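Local coordinates for protein chloromuconate cycloisomerase (Rhodococcus opacus, PDB 4M0X) that belongs to the enolase superfamily and binds a manganese(II) ion in its barrel domain, at residues A[8-12]-A[67-71]; A[73-78]-A[92-97]; A[132-137]-A[346-350]; A[251-257]-A[283-287]; A[326-330]-A[340-344]. All blocks are in the same frame, centred on the assembly; numbering follows the deposited sequence.

Interactions 1 and 2 lie in the N-terminal domain and share helix 63-74: one packs it on strand 5-17 of the antiparallel sheet, the other packs its end on helix 86-96, and both reach a second subunit. The other three belong to the barrel. Interactions 3 and 5 touch, since the backbone of Lys342 meets that of Leu349, whereas interaction 4 lies across the chain's centre from interaction 5. Chemistry follows place. Interactions 2 and 4 are apolar helix packing, interaction 3 is a ladder of backbone bonds, and interaction 5, buried where the other four are partly buried, turns on a tyrosine hydroxyl. Interaction 1 mixes a lysine-aspartate pair with small apolar contacts.

Interaction 1 of 5, residues A[8-12]-A[67-71]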
# COMPACT_ATOMS: atom_id res chain seq x y z
N MET A 8 -36.88 36.84 1.27
CA MET A 8 -35.54 36.65 0.75
C MET A 8 -35.62 36.92 -0.73
O MET A 8 -36.36 36.25 -1.45
CB MET A 8 -35.04 35.23 1.01
CG MET A 8 -33.73 34.92 0.31
SD MET A 8 -33.08 33.28 0.67
CE MET A 8 -34.28 32.18 -0.07
N SER A 9 -34.87 37.93 -1.18
CA SER A 9 -34.75 38.27 -2.60
C SER A 9 -33.34 37.96 -3.12
O SER A 9 -32.34 38.04 -2.38
CB SER A 9 -35.05 39.73 -2.80
OG SER A 9 -34.01 40.50 -2.23
N ALA A 10 -33.26 37.61 -4.40
CA ALA A 10 -31.99 37.34 -5.07
C ALA A 10 -31.90 38.14 -6.40
O ALA A 10 -32.58 37.82 -7.39
CB ALA A 10 -31.84 35.85 -5.32
N THR A 11 -31.08 39.18 -6.39
CA THR A 11 -31.00 40.16 -7.48
C THR A 11 -29.64 40.13 -8.14
O THR A 11 -28.59 40.32 -7.47
CB THR A 11 -31.11 41.59 -6.94
OG1 THR A 11 -32.33 41.75 -6.19
CG2 THR A 11 -31.02 42.59 -8.07
N ILE A 12 -29.65 39.95 -9.46
CA ILE A 12 -28.46 39.90 -10.29
C ILE A 12 -27.87 41.34 -10.43
O ILE A 12 -28.55 42.26 -10.88
CB ILE A 12 -28.78 39.19 -11.63
CG1 ILE A 12 -29.30 37.77 -11.36
CG2 ILE A 12 -27.59 39.12 -12.57
CD1 ILE A 12 -30.06 37.16 -12.54
N LYS A 67 -29.73 32.58 -9.23
CA LYS A 67 -30.98 33.23 -8.84
C LYS A 67 -32.12 32.20 -8.81
O LYS A 67 -32.81 32.07 -7.80
CB LYS A 67 -31.35 34.37 -9.77
CG LYS A 67 -32.69 35.00 -9.42
CD LYS A 67 -33.03 36.20 -10.29
CE LYS A 67 -34.51 36.59 -10.18
NZ LYS A 67 -34.89 37.09 -8.84
N THR A 68 -32.27 31.44 -9.89
CA THR A 68 -33.36 30.50 -10.00
C THR A 68 -33.37 29.44 -8.92
O THR A 68 -34.43 29.13 -8.39
CB THR A 68 -33.37 29.85 -11.38
OG1 THR A 68 -33.46 30.89 -12.33
CG2 THR A 68 -34.57 28.93 -11.55
N ILE A 69 -32.19 28.91 -8.58
CA ILE A 69 -32.06 27.85 -7.57
C ILE A 69 -32.44 28.41 -6.22
O ILE A 69 -33.15 27.78 -5.43
CB ILE A 69 -30.64 27.26 -7.54
CG1 ILE A 69 -30.41 26.32 -8.72
CG2 ILE A 69 -30.36 26.52 -6.26
CD1 ILE A 69 -31.31 25.10 -8.72
N ILE A 70 -31.97 29.62 -5.98
CA ILE A 70 -32.32 30.32 -4.76
C ILE A 70 -33.83 30.58 -4.71
O ILE A 70 -34.50 30.09 -3.78
CB ILE A 70 -31.49 31.60 -4.59
CG1 ILE A 70 -30.03 31.22 -4.28
CG2 ILE A 70 -32.04 32.45 -3.47
CD1 ILE A 70 -29.02 32.34 -4.41
N ASP A 71 -34.36 31.31 -5.70
CA ASP A 71 -35.80 31.68 -5.72
C ASP A 71 -36.65 30.45 -5.65
O ASP A 71 -37.53 30.39 -4.81
CB ASP A 71 -36.21 32.52 -6.94
CG ASP A 71 -35.77 33.96 -6.84
OD1 ASP A 71 -35.42 34.43 -5.74
OD2 ASP A 71 -35.74 34.65 -7.87
O HOH W 1 -35.63 36.93 -5.94
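Lys67 reaches across from the helix to the strand and donates from NZ to Ala10 O at 2.8 Å, tilted 17° from the carbonyl plane. Its chain runs extended to CE and then bends (chi4 66°), which turns the ammonium group to the outer end of that carbonyl. The same NZ forms a salt bridge with Asp71 OD2, one helical turn on, using the syn lone pair of the carboxylate. The other oxygen, Asp71 OD1, accepts from a water that in turn accepts from Ala10 N, so both backbone polar groups of Ala10 are tied to the helix, one directly and one through water.

Segment 67-71 runs almost antiparallel to segment 8-12 (173°), the two axes 8.4 Å apart, as a helix laid on the antiparallel sheet of the enolase-type N-terminal domain.

Apolar contacts flank this. Ala10 CB sits against Ile70 CG2 at 3.9 Å, and the methyl end of Met8, CE, comes to the same branch at 4.1 Å, crossing at about a right angle. On the other flank Ile12 CD1 lies against Lys67 CD at 3.8 Å. Val36 of strand 27-40 and Ile107 of helix 101-118 touch both Met8 and Ile70.

Interaction 2 of 5, residues A[73-78]-A[92-97]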
# COMPACT_ATOMS: atom_id res chain seq x y z
N TYR A 73 -35.86 26.71 -5.56
CA TYR A 73 -35.63 25.45 -4.83
C TYR A 73 -35.06 25.58 -3.45
O TYR A 73 -35.22 24.68 -2.62
CB TYR A 73 -34.80 24.46 -5.63
CG TYR A 73 -35.43 24.04 -6.92
CD1 TYR A 73 -36.28 22.93 -6.99
CD2 TYR A 73 -35.17 24.75 -8.09
CE1 TYR A 73 -36.86 22.55 -8.18
CE2 TYR A 73 -35.75 24.38 -9.29
CZ TYR A 73 -36.58 23.28 -9.33
OH TYR A 73 -37.12 22.92 -10.53
N LEU A 74 -34.36 26.68 -3.20
CA LEU A 74 -33.77 26.88 -1.88
C LEU A 74 -34.71 27.62 -0.96
O LEU A 74 -34.81 27.28 0.21
CB LEU A 74 -32.40 27.57 -2.00
CG LEU A 74 -31.25 26.69 -2.56
CD1 LEU A 74 -29.88 27.37 -2.53
CD2 LEU A 74 -31.19 25.37 -1.84
N ALA A 75 -35.43 28.61 -1.50
CA ALA A 75 -36.25 29.56 -0.73
C ALA A 75 -37.13 28.91 0.31
O ALA A 75 -37.13 29.36 1.45
CB ALA A 75 -37.08 30.43 -1.66
N PRO A 76 -37.90 27.87 -0.09
CA PRO A 76 -38.80 27.04 0.71
C PRO A 76 -38.28 26.50 2.03
O PRO A 76 -39.08 26.25 2.93
CB PRO A 76 -39.10 25.85 -0.22
CG PRO A 76 -38.27 26.07 -1.45
CD PRO A 76 -38.06 27.54 -1.51
N VAL A 77 -36.97 26.28 2.16
CA VAL A 77 -36.49 25.97 3.51
C VAL A 77 -35.94 27.18 4.28
O VAL A 77 -35.42 27.02 5.37
CB VAL A 77 -35.53 24.75 3.58
CG1 VAL A 77 -36.32 23.44 3.53
CG2 VAL A 77 -34.46 24.79 2.51
N ILE A 78 -36.09 28.38 3.73
CA ILE A 78 -35.59 29.59 4.41
C ILE A 78 -36.70 30.54 4.86
O ILE A 78 -36.69 31.03 6.01
CB ILE A 78 -34.52 30.34 3.57
CG1 ILE A 78 -33.41 29.38 3.07
CG2 ILE A 78 -33.93 31.52 4.33
CD1 ILE A 78 -32.58 28.73 4.16
N SER A 92 -31.03 21.40 5.37
CA SER A 92 -32.23 21.46 4.57
C SER A 92 -31.88 21.68 3.12
O SER A 92 -32.31 20.92 2.25
CB SER A 92 -33.12 22.58 5.05
OG SER A 92 -33.67 22.28 6.33
N MET A 93 -31.07 22.70 2.87
CA MET A 93 -30.70 23.05 1.49
C MET A 93 -30.03 21.87 0.76
O MET A 93 -30.33 21.59 -0.43
CB MET A 93 -29.84 24.31 1.48
CG MET A 93 -30.59 25.61 1.83
SD MET A 93 -29.48 27.05 1.69
CE MET A 93 -28.52 26.97 3.20
N ASP A 94 -29.17 21.15 1.48
CA ASP A 94 -28.49 19.96 0.95
C ASP A 94 -29.47 18.88 0.60
O ASP A 94 -29.32 18.20 -0.41
CB ASP A 94 -27.48 19.41 1.96
CG ASP A 94 -26.24 20.29 2.10
OD1 ASP A 94 -26.04 21.28 1.33
OD2 ASP A 94 -25.46 19.96 3.01
N GLY A 95 -30.48 18.73 1.45
CA GLY A 95 -31.55 17.78 1.23
C GLY A 95 -32.40 18.04 0.00
O GLY A 95 -32.89 17.09 -0.59
N LEU A 96 -32.56 19.30 -0.39
CA LEU A 96 -33.30 19.63 -1.65
C LEU A 96 -32.43 19.80 -2.88
O LEU A 96 -32.85 19.45 -3.98
CB LEU A 96 -34.17 20.90 -1.53
CG LEU A 96 -35.10 21.01 -0.33
CD1 LEU A 96 -35.96 22.25 -0.43
CD2 LEU A 96 -35.95 19.75 -0.20
N VAL A 97 -31.23 20.36 -2.71
CA VAL A 97 -30.39 20.53 -3.90
C VAL A 97 -28.97 20.03 -3.73
O VAL A 97 -28.24 20.45 -2.83
CB VAL A 97 -30.49 21.94 -4.58
CG1 VAL A 97 -31.01 22.99 -3.64
CG2 VAL A 97 -29.18 22.40 -5.21
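Val77 pushes its branched end against the small side chain of Ser92. CB, CG1 and CG2 of the valine all gather round the serine CB, with Val77 CB to Ser92 CB at 3.6 Å. The serine is a low spot in the surface of helix 86-96, and the valine is the bump set on it. Val77 CG2, set between its own backbone N and carbonyl carbon, lies near Met93 CG at 4.0 Å. Val77 CG1 leans the other way, to Leu96 CD1 at 4.2 Å. The valine is therefore held between Met93 and Leu96, with Ser92 CB against its branch point.

A second bump comes from Leu74. Its CD2 branch crosses Met93 at about a right angle and packs on Met93 CG at 3.7 Å. The long methionine is itself bent at chi3, and its sulfur faces the tip of Ile78, with SD to Ile78 CD1 at 4.3 Å. Leu96 reaches back to the backbone, where its CD1 meets Tyr73 O at 3.4 Å.

This is a helix-end contact of the N-terminal domain: the C-terminal part of helix 63-74 and the 3-10 segment 75-77 lie against helix 86-96, and Ile107 of helix 101-118 backs Leu74, Ile78 and Met93.

The polar ends look elsewhere. Ser92 OG bonds to Val88 O in its own helix, and Tyr73 OH to Glu64 of a second subunit. What joins the two segments is apolar contact, so the pairing depends on how well the side chains fit rather than on directional bonds.

Interaction 3 of 5, residues A[132-137]-A[346-350]; sequences RKRIPI and GELLI
Ile135 and Leu348 face each other as a hydrogen-bonded antiparallel pair, and each donates to and accepts from the other. Ile135 N gives its hydrogen to Leu348 O at 2.9 Å, and Leu348 N gives its own to Ile135 O, also at 2.9 Å. Both donors lie in the plane of the carbonyl they address. The ladder goes on at either end. Ile350 N donates almost straight (174°) to Lys133 O at 3.0 Å, and Ile137 N to Gly346 O at a longer 3.3 Å, there tilted 35° from the carbonyl plane. Pro136, which has no N-H to offer, falls in a non-hydrogen-bonded pair with Glu347, so the ladder loses no rung to it.

The bonds join strand 347-349, antiparallel, to strand 134-141, the first strand of the enolase-type beta/alpha barrel in chain order. Strand 347-349 has a further backbone bond, between Leu349 and Lys342; in segment 132-137, Ile137 O accepts from His161 ND1.

The side chains divide by face. Ile135 and Leu348 turn into the protein, where helix 304-316 covers them. Ile350 CD1 packs on Ile135 CG1 at 3.8 Å, and Ile137 CD1 on Leu348 CB at 3.6 Å. The other face carries Arg134, Pro136, Glu347 and Leu349. Arg134 lies beside Leu349 and points the same way, CG to CD2 at 3.6 Å. Its guanidinium is nearly parallel to the Glu347 carboxylate, but Arg134 NE and Glu347 OE2 stay 4.8 Å apart, so any attraction is long-range. Arg132 bonds through NH1 to Met317 O.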
# COMPACT_ATOMS: atom_id res chain seq x y z
N ARG A 132 -5.84 38.26 13.75
CA ARG A 132 -5.03 39.29 13.14
C ARG A 132 -5.99 40.35 12.64
O ARG A 132 -7.15 40.03 12.33
CB ARG A 132 -4.14 38.71 12.02
CG ARG A 132 -4.88 38.02 10.87
CD ARG A 132 -3.98 37.19 9.94
NE ARG A 132 -3.51 35.92 10.52
CZ ARG A 132 -4.23 34.81 10.79
NH1 ARG A 132 -5.54 34.72 10.60
NH2 ARG A 132 -3.62 33.75 11.28
N LYS A 133 -5.54 41.60 12.60
CA LYS A 133 -6.41 42.71 12.18
C LYS A 133 -6.19 43.11 10.72
O LYS A 133 -7.02 43.77 10.10
CB LYS A 133 -6.26 43.93 13.11
CG LYS A 133 -6.49 43.62 14.59
CD LYS A 133 -7.05 44.81 15.35
CE LYS A 133 -7.15 44.58 16.86
NZ LYS A 133 -5.82 44.30 17.47
N ARG A 134 -5.05 42.69 10.18
CA ARG A 134 -4.65 43.05 8.83
C ARG A 134 -4.17 41.81 8.10
O ARG A 134 -3.61 40.93 8.71
CB ARG A 134 -3.56 44.15 8.86
CG ARG A 134 -4.10 45.58 8.94
CD ARG A 134 -3.09 46.60 9.44
NE ARG A 134 -2.89 46.46 10.89
CZ ARG A 134 -3.53 47.17 11.83
NH1 ARG A 134 -4.43 48.11 11.50
NH2 ARG A 134 -3.27 46.93 13.13
N ILE A 135 -4.40 41.72 6.80
CA ILE A 135 -3.79 40.65 6.01
C ILE A 135 -2.98 41.17 4.81
O ILE A 135 -3.46 42.04 4.09
CB ILE A 135 -4.84 39.66 5.49
CG1 ILE A 135 -6.05 39.60 6.42
CG2 ILE A 135 -4.16 38.30 5.30
CD1 ILE A 135 -7.11 38.61 6.01
N PRO A 136 -1.76 40.66 4.59
CA PRO A 136 -1.10 41.16 3.37
C PRO A 136 -1.78 40.54 2.15
O PRO A 136 -2.17 39.36 2.17
CB PRO A 136 0.35 40.65 3.51
CG PRO A 136 0.48 40.16 4.93
CD PRO A 136 -0.92 39.71 5.34
N ILE A 137 -1.97 41.34 1.11
CA ILE A 137 -2.67 40.90 -0.09
C ILE A 137 -1.72 40.36 -1.19
O ILE A 137 -0.63 40.91 -1.40
CB ILE A 137 -3.57 42.03 -0.56
CG1 ILE A 137 -4.58 42.34 0.52
CG2 ILE A 137 -4.35 41.66 -1.81
CD1 ILE A 137 -5.53 41.18 0.84
N GLY A 346 -0.78 47.94 0.50
CA GLY A 346 -0.87 46.54 0.09
C GLY A 346 -1.36 45.59 1.16
O GLY A 346 -0.90 44.46 1.24
N GLU A 347 -2.31 46.04 1.98
CA GLU A 347 -2.89 45.18 3.01
C GLU A 347 -4.38 45.41 3.15
O GLU A 347 -4.85 46.52 3.07
CB GLU A 347 -2.23 45.42 4.37
CG GLU A 347 -0.73 45.13 4.41
CD GLU A 347 -0.13 45.20 5.81
OE1 GLU A 347 0.87 44.50 6.02
OE2 GLU A 347 -0.64 45.94 6.68
N LEU A 348 -5.12 44.34 3.38
CA LEU A 348 -6.54 44.46 3.69
C LEU A 348 -6.69 44.68 5.19
O LEU A 348 -6.02 44.01 5.98
CB LEU A 348 -7.28 43.20 3.26
CG LEU A 348 -8.76 43.08 3.64
CD1 LEU A 348 -9.61 44.18 3.01
CD2 LEU A 348 -9.25 41.70 3.23
N LEU A 349 -7.54 45.64 5.57
CA LEU A 349 -7.93 45.80 6.96
C LEU A 349 -9.23 45.00 7.16
O LEU A 349 -10.16 45.15 6.40
CB LEU A 349 -8.20 47.25 7.28
CG LEU A 349 -7.31 48.45 6.97
CD1 LEU A 349 -8.06 49.65 7.51
CD2 LEU A 349 -5.92 48.38 7.61
N ILE A 350 -9.30 44.15 8.18
CA ILE A 350 -10.50 43.31 8.32
C ILE A 350 -11.74 44.05 8.87
O ILE A 350 -11.69 44.68 9.95
CB ILE A 350 -10.21 42.03 9.16
CG1 ILE A 350 -9.16 41.15 8.45
CG2 ILE A 350 -11.50 41.26 9.42
CD1 ILE A 350 -8.36 40.26 9.37

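Interaction 4 of 5, residues A[251-257]-A[283-287]; sequences TTVQQAI and EIAAI
Ile284 reaches from its helix to the very start of the neighbouring one, against Thr251, Thr252 and Val253. At CB the side chain divides. Chi1 of -65° puts CG1 beside its own backbone N, on a course to the backbone opposite, where it lies 3.8 Å from Val253 N. One bond further, the tip CD1 settles over the junction before the helix, 3.9 Å from Thr252 C and 4.0 Å from Thr251 O. The other branch, CG2, meets Ala256 CB at 4.2 Å.

One turn along, Ile287 takes over. Its CG2 rests on Ala256 CB at 3.8 Å and comes to Ile257 CG1 at 4.3 Å. At the other margin Val253 CG2 lies by Glu283 CB at 3.8 Å, while the glutamate's OE2 pairs with Arg280.

Segments 253-257 and 283-287 run 11° from parallel, with axes 9.1 Å apart. Their helices, 253-262 and 278-291, are neighbouring outer helices of the beta/alpha barrel, and Phe268 of the strand between them, 267-270, touches both Ala256 and Ile284. Ala290 of the third subunit touches Val253 and Ile257.

Thr252 caps the first helix: its OG1 accepts from Gln255 N, and weakly from Gln254 N. These capping bonds come from the same segment, and the second helix offers hydrocarbon to both the side chains and the backbone of the first, in van der Waals contact.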
# COMPACT_ATOMS: atom_id res chain seq x y z
N THR A 251 -13.27 21.47 -2.65
CA THR A 251 -14.45 22.27 -2.50
C THR A 251 -15.29 21.70 -1.42
O THR A 251 -16.25 22.30 -1.03
CB THR A 251 -15.29 22.30 -3.76
OG1 THR A 251 -15.82 20.99 -3.96
CG2 THR A 251 -14.44 22.73 -4.96
N THR A 252 -14.95 20.52 -0.94
CA THR A 252 -15.72 19.93 0.13
C THR A 252 -14.76 19.35 1.13
O THR A 252 -13.62 19.01 0.81
CB THR A 252 -16.73 18.83 -0.33
OG1 THR A 252 -16.05 17.58 -0.60
CG2 THR A 252 -17.54 19.27 -1.54
N VAL A 253 -15.27 19.25 2.34
CA VAL A 253 -14.67 18.64 3.48
C VAL A 253 -14.28 17.16 3.21
O VAL A 253 -13.28 16.66 3.72
CB VAL A 253 -15.64 18.85 4.70
CG1 VAL A 253 -16.73 17.79 4.79
CG2 VAL A 253 -14.91 19.00 6.01
N GLN A 254 -15.04 16.46 2.37
CA GLN A 254 -14.70 15.08 2.02
C GLN A 254 -13.47 15.05 1.10
O GLN A 254 -12.61 14.17 1.20
CB GLN A 254 -15.89 14.33 1.38
CG GLN A 254 -17.03 14.00 2.33
CD GLN A 254 -18.11 15.09 2.51
OE1 GLN A 254 -18.43 15.85 1.58
NE2 GLN A 254 -18.69 15.14 3.69
N GLN A 255 -13.41 16.02 0.18
CA GLN A 255 -12.26 16.17 -0.73
C GLN A 255 -11.02 16.55 0.05
O GLN A 255 -9.94 16.01 -0.21
CB GLN A 255 -12.58 17.21 -1.79
CG GLN A 255 -13.84 16.83 -2.51
CD GLN A 255 -14.15 17.67 -3.73
OE1 GLN A 255 -14.24 17.14 -4.83
NE2 GLN A 255 -14.32 18.97 -3.54
N ALA A 256 -11.19 17.46 1.01
CA ALA A 256 -10.15 17.83 1.93
C ALA A 256 -9.50 16.59 2.51
O ALA A 256 -8.29 16.43 2.44
CB ALA A 256 -10.72 18.68 3.05
N ILE A 257 -10.31 15.71 3.06
CA ILE A 257 -9.81 14.51 3.66
C ILE A 257 -9.11 13.60 2.66
O ILE A 257 -7.97 13.15 2.90
CB ILE A 257 -10.92 13.80 4.44
CG1 ILE A 257 -10.87 14.30 5.89
CG2 ILE A 257 -10.82 12.27 4.32
CD1 ILE A 257 -12.04 13.85 6.76
N GLU A 283 -14.36 24.34 8.17
CA GLU A 283 -14.14 22.93 8.41
C GLU A 283 -13.00 22.46 7.52
O GLU A 283 -12.11 21.77 8.00
CB GLU A 283 -15.42 22.10 8.22
CG GLU A 283 -16.40 22.21 9.39
CD GLU A 283 -17.74 21.47 9.17
OE1 GLU A 283 -18.55 21.32 10.14
OE2 GLU A 283 -17.98 21.03 8.01
N ILE A 284 -13.00 22.86 6.25
CA ILE A 284 -11.89 22.55 5.33
C ILE A 284 -10.56 23.05 5.88
O ILE A 284 -9.54 22.36 5.82
CB ILE A 284 -12.14 23.08 3.90
CG1 ILE A 284 -13.34 22.37 3.27
CG2 ILE A 284 -10.94 22.88 2.99
CD1 ILE A 284 -13.85 23.05 2.02
N ALA A 285 -10.58 24.22 6.48
CA ALA A 285 -9.36 24.75 7.01
C ALA A 285 -8.98 23.96 8.27
O ALA A 285 -7.79 23.73 8.53
CB ALA A 285 -9.50 26.24 7.31
N ALA A 286 -9.98 23.52 9.03
CA ALA A 286 -9.72 22.72 10.21
C ALA A 286 -8.98 21.42 9.84
O ALA A 286 -8.09 20.97 10.57
CB ALA A 286 -11.01 22.41 10.95
N ILE A 287 -9.38 20.84 8.70
CA ILE A 287 -8.75 19.66 8.13
C ILE A 287 -7.31 19.96 7.67
O ILE A 287 -6.41 19.16 7.96
CB ILE A 287 -9.59 19.02 6.99
CG1 ILE A 287 -10.77 18.26 7.58
CG2 ILE A 287 -8.78 18.00 6.19
CD1 ILE A 287 -12.06 18.46 6.83

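Interaction 5 of 5, residues A[326-330]-A[340-344]; sequences LFGPG and PLKYD
Tyr343 brings its hydroxyl and the outer end of its ring against the turn formed by Leu326 to Gly330, in the long connection that follows the barrel strand 323-324 of this enolase-type beta/alpha barrel and leads to strand 347-349. Both segments belong to that connection, which here folds back on itself. Residues 327-330 take helical backbone angles without the regular helical bonds.

The polar contacts centre on one atom. Tyr343 OH donates to Leu326 O at 2.7 Å and accepts from Gly330 N at 3.3 Å, the latter bond having an angle of 155° at the hydrogen. The hydroxyl thus bridges the two ends of the turn, giving its hydrogen to the first residue and taking one from the last. Leu326 O lies at the edge of the ring, in its plane. Chi1 of -59° sets CG beside the tyrosine's own backbone N and sends the ring across to the turn.

The apolar contacts come from Pro329 and Leu341. Leu341 CD1 packs on Pro329 CG at 3.6 Å, the two side chains meeting at a slant. The proline ring also sits beyond the hydroxyl end, crossing the tyrosine side chain at about a right angle, with its CB 3.6 Å from Tyr343 OH. Ile137 of strand 134-141 touches Leu326, Phe327 and Tyr343, and Leu348 of strand 347-349 touches Leu326 and Leu341, so both segments pack against strands 134-141 and 347-349. On the ring itself, Tyr343 CE1 lies 3.6 Å from Gly330 CA.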
# COMPACT_ATOMS: atom_id res chain seq x y z
N LEU A 326 -7.22 38.59 -1.35
CA LEU A 326 -8.49 39.30 -1.39
C LEU A 326 -8.37 40.70 -1.96
O LEU A 326 -8.78 41.65 -1.32
CB LEU A 326 -9.15 39.37 -0.03
CG LEU A 326 -10.04 38.20 0.33
CD1 LEU A 326 -10.54 38.37 1.76
CD2 LEU A 326 -11.21 38.12 -0.63
N PHE A 327 -7.84 40.80 -3.19
CA PHE A 327 -7.57 42.08 -3.87
C PHE A 327 -8.79 42.45 -4.72
O PHE A 327 -8.93 43.59 -5.15
CB PHE A 327 -6.38 41.92 -4.81
CG PHE A 327 -6.65 40.94 -5.91
CD1 PHE A 327 -7.31 41.32 -7.06
CD2 PHE A 327 -6.31 39.61 -5.76
CE1 PHE A 327 -7.62 40.41 -8.06
CE2 PHE A 327 -6.60 38.69 -6.75
CZ PHE A 327 -7.26 39.09 -7.90
N GLY A 328 -9.64 41.47 -5.00
CA GLY A 328 -10.76 41.65 -5.92
C GLY A 328 -11.52 42.95 -5.80
O GLY A 328 -11.52 43.76 -6.73
N PRO A 329 -12.19 43.17 -4.65
CA PRO A 329 -12.84 44.47 -4.40
C PRO A 329 -11.99 45.71 -4.77
O PRO A 329 -12.50 46.59 -5.43
CB PRO A 329 -13.12 44.41 -2.89
CG PRO A 329 -13.36 42.98 -2.65
CD PRO A 329 -12.36 42.26 -3.50
N GLY A 330 -10.73 45.78 -4.40
CA GLY A 330 -9.84 46.88 -4.82
C GLY A 330 -9.94 47.28 -6.29
O GLY A 330 -9.86 48.46 -6.62
N PRO A 340 -16.74 49.89 0.98
CA PRO A 340 -16.02 48.74 0.45
C PRO A 340 -14.82 48.38 1.32
O PRO A 340 -14.56 49.06 2.31
CB PRO A 340 -15.56 49.24 -0.93
CG PRO A 340 -15.44 50.72 -0.76
CD PRO A 340 -16.65 51.05 0.07
N LEU A 341 -14.10 47.32 0.99
CA LEU A 341 -12.98 46.91 1.82
C LEU A 341 -11.88 47.98 1.75
O LEU A 341 -11.63 48.57 0.69
CB LEU A 341 -12.45 45.55 1.37
CG LEU A 341 -13.37 44.31 1.39
CD1 LEU A 341 -12.62 43.10 0.85
CD2 LEU A 341 -13.95 44.01 2.76
N LYS A 342 -11.23 48.23 2.88
CA LYS A 342 -10.19 49.24 2.88
C LYS A 342 -8.82 48.57 2.73
O LYS A 342 -8.52 47.59 3.40
CB LYS A 342 -10.33 50.14 4.11
CG LYS A 342 -9.32 51.27 4.31
CD LYS A 342 -9.31 52.39 3.27
CE LYS A 342 -8.31 53.47 3.70
NZ LYS A 342 -7.49 54.04 2.59
N TYR A 343 -8.01 49.06 1.79
CA TYR A 343 -6.63 48.58 1.66
C TYR A 343 -5.71 49.65 2.17
O TYR A 343 -6.12 50.81 2.33
CB TYR A 343 -6.27 48.19 0.22
CG TYR A 343 -7.17 47.08 -0.34
CD1 TYR A 343 -8.42 47.39 -0.87
CD2 TYR A 343 -6.79 45.75 -0.27
CE1 TYR A 343 -9.25 46.40 -1.34
CE2 TYR A 343 -7.60 44.75 -0.75
CZ TYR A 343 -8.83 45.09 -1.28
OH TYR A 343 -9.68 44.12 -1.75
N ASP A 344 -4.48 49.25 2.50
CA ASP A 344 -3.42 50.15 2.95
C ASP A 344 -2.07 49.53 2.70
O ASP A 344 -1.76 48.47 3.26
CB ASP A 344 -3.54 50.45 4.45
CG ASP A 344 -2.53 51.51 4.91
OD1 ASP A 344 -2.24 52.43 4.11
OD2 ASP A 344 -2.04 51.43 6.05